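Local coordinates for DUF6833 domain-containing protein (Pseudomonas phage LUZ7, PDB 3PF6) that is of unknown function but forms a small, mostly helical assembly of two copies, at residues A[24-29]-A[44-49]. Numbering follows the deposited sequence.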
loop_
_atom_site.group_PDB
_atom_site.type_symbol
_atom_site.label_atom_id
_atom_site.label_comp_id
_atom_site.label_asym_id
_atom_site.label_seq_id
_atom_site.Cartn_x
_atom_site.Cartn_y
_atom_site.Cartn_z
ATOM N N ASP A 24 2.127 1.191 12.012
ATOM C CA ASP A 24 1.436 2.474 12.119
ATOM C C ASP A 24 0.702 2.821 10.824
ATOM O O ASP A 24 -0.401 3.363 10.847
ATOM C CB ASP A 24 2.444 3.597 12.430
ATOM C CG ASP A 24 3.088 3.456 13.803
ATOM O OD1 ASP A 24 2.659 4.128 14.736
ATOM O OD2 ASP A 24 4.003 2.619 13.949
ATOM N N ALA A 25 1.340 2.534 9.677
ATOM C CA ALA A 25 0.737 2.838 8.375
ATOM C C ALA A 25 -0.543 2.026 8.182
ATOM O O ALA A 25 -1.534 2.500 7.624
ATOM C CB ALA A 25 1.746 2.529 7.236
ATOM N N LEU A 26 -0.532 0.771 8.646
ATOM C CA LEU A 26 -1.736 -0.044 8.594
ATOM C C LEU A 26 -2.828 0.487 9.513
ATOM O O LEU A 26 -3.982 0.623 9.106
ATOM C CB LEU A 26 -1.429 -1.519 8.923
ATOM C CG LEU A 26 -0.604 -2.262 7.869
ATOM C CD1 LEU A 26 -0.141 -3.594 8.458
ATOM C CD2 LEU A 26 -1.379 -2.427 6.551
ATOM N N GLU A 27 -2.446 0.844 10.730
ATOM C CA GLU A 27 -3.386 1.475 11.676
ATOM C C GLU A 27 -4.076 2.710 11.068
ATOM O O GLU A 27 -5.290 2.880 11.151
ATOM C CB GLU A 27 -2.655 1.847 12.971
ATOM C CG GLU A 27 -2.243 0.635 13.805
ATOM C CD GLU A 27 -1.236 0.928 14.912
ATOM O OE1 GLU A 27 -0.826 2.106 15.087
ATOM O OE2 GLU A 27 -0.856 -0.042 15.618
ATOM N N GLU A 28 -3.291 3.574 10.445
ATOM C CA GLU A 28 -3.821 4.812 9.891
ATOM C C GLU A 28 -4.661 4.558 8.653
ATOM O O GLU A 28 -5.685 5.192 8.456
ATOM C CB GLU A 28 -2.680 5.815 9.650
ATOM C CG GLU A 28 -2.036 6.251 10.945
ATOM C CD GLU A 28 -2.944 7.133 11.799
ATOM O OE1 GLU A 28 -3.731 7.921 11.236
ATOM O OE2 GLU A 28 -2.852 7.055 13.047
ATOM N N ALA A 29 -4.261 3.616 7.815
ATOM C CA ALA A 29 -5.085 3.235 6.698
ATOM C C ALA A 29 -6.422 2.654 7.167
ATOM O O ALA A 29 -7.467 2.919 6.547
ATOM C CB ALA A 29 -4.336 2.247 5.800
ATOM N N ALA A 44 -5.798 -5.846 0.237
ATOM C CA ALA A 44 -5.526 -4.595 -0.471
ATOM C C ALA A 44 -4.150 -4.053 -0.085
ATOM O O ALA A 44 -3.300 -3.761 -0.942
ATOM C CB ALA A 44 -6.621 -3.566 -0.179
ATOM N N LEU A 45 -3.918 -3.939 1.208
ATOM C CA LEU A 45 -2.663 -3.352 1.684
ATOM C C LEU A 45 -1.441 -4.249 1.489
ATOM O O LEU A 45 -0.388 -3.775 1.061
ATOM C CB LEU A 45 -2.788 -2.884 3.149
ATOM C CG LEU A 45 -3.326 -1.479 3.408
ATOM C CD1 LEU A 45 -2.337 -0.413 2.997
ATOM C CD2 LEU A 45 -4.692 -1.273 2.653
HETATM N N MSE A 46 -1.585 -5.544 1.781
HETATM C CA MSE A 46 -0.458 -6.470 1.582
HETATM C C MSE A 46 -0.192 -6.784 0.123
HETATM O O MSE A 46 0.951 -7.052 -0.251
HETATM C CB MSE A 46 -0.638 -7.756 2.400
HETATM C CG MSE A 46 -0.671 -7.526 3.865
HETATM SE SE MSE A 46 1.053 -7.015 4.578
HETATM C CE MSE A 46 0.671 -5.222 4.773
ATOM N N GLY A 47 -1.227 -6.746 -0.715
ATOM C CA GLY A 47 -1.017 -6.811 -2.129
ATOM C C GLY A 47 -0.129 -5.649 -2.586
ATOM O O GLY A 47 0.769 -5.834 -3.408
ATOM N N TYR A 48 -0.354 -4.462 -2.025
ATOM C CA TYR A 48 0.480 -3.306 -2.364
ATOM C C TYR A 48 1.899 -3.523 -1.823
ATOM O O TYR A 48 2.876 -3.340 -2.547
ATOM C CB TYR A 48 -0.113 -1.980 -1.860
ATOM C CG TYR A 48 0.597 -0.823 -2.503
ATOM C CD1 TYR A 48 0.206 -0.353 -3.759
ATOM C CD2 TYR A 48 1.754 -0.280 -1.936
ATOM C CE1 TYR A 48 0.908 0.660 -4.391
ATOM C CE2 TYR A 48 2.466 0.742 -2.565
ATOM C CZ TYR A 48 2.038 1.202 -3.800
ATOM O OH TYR A 48 2.733 2.191 -4.452
ATOM N N HIS A 49 2.003 -3.927 -0.572
ATOM C CA HIS A 49 3.293 -4.249 0.047
ATOM C C HIS A 49 4.126 -5.176 -0.824
ATOM O O HIS A 49 5.285 -4.889 -1.157
ATOM C CB HIS A 49 3.058 -4.906 1.419
ATOM C CG HIS A 49 4.309 -5.361 2.094
ATOM N ND1 HIS A 49 4.925 -4.630 3.082
ATOM C CD2 HIS A 49 5.058 -6.471 1.913
ATOM C CE1 HIS A 49 6.026 -5.261 3.459
ATOM N NE2 HIS A 49 6.122 -6.398 2.777
#
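Leu26 reaches across to Leu45 and the selenomethionine Met46 with its two methyl branches. CD2 does most of the touching: it lies 3.7 Å from Leu45 CB and 3.9 Å from Met46 CE, so one methyl sits between the root of Leu45 and the tip of Met46. CD1 meets Met46 CE at 4.1 Å. The two leucines run past one another in opposite senses, whereas Leu26 and Met46 cross at roughly a right angle. Bends at chi2 (-70°) and chi3 (104°) bring the terminal methyl of Met46 toward Leu26, a turn that a flexible, unbranched thioether chain makes easily. Leu45 CD1 also comes within 4.4 Å of Ala29 CB, a looser contact; the small methyl of alanine suits a place facing a branched leucine. These contacts join helix 22-32 to the long helix 38-58 as an open, splayed helical hairpin, the short segments running roughly antiparallel, with 141° between their directions. Their axes stay 11.8 Å apart at closest approach, a wide spacing bridged by the long leucine and selenomethionine side chains. Phe41, earlier on the long helix, also touches Leu26 and Ala29 and extends the apolar seam. The second subunit adds to the packing: its Tyr16 touches Met46 and its Tyr48 touches Ala25, while Tyr48 OH of each copy is hydrogen-bonded to His49 ND1 of the other.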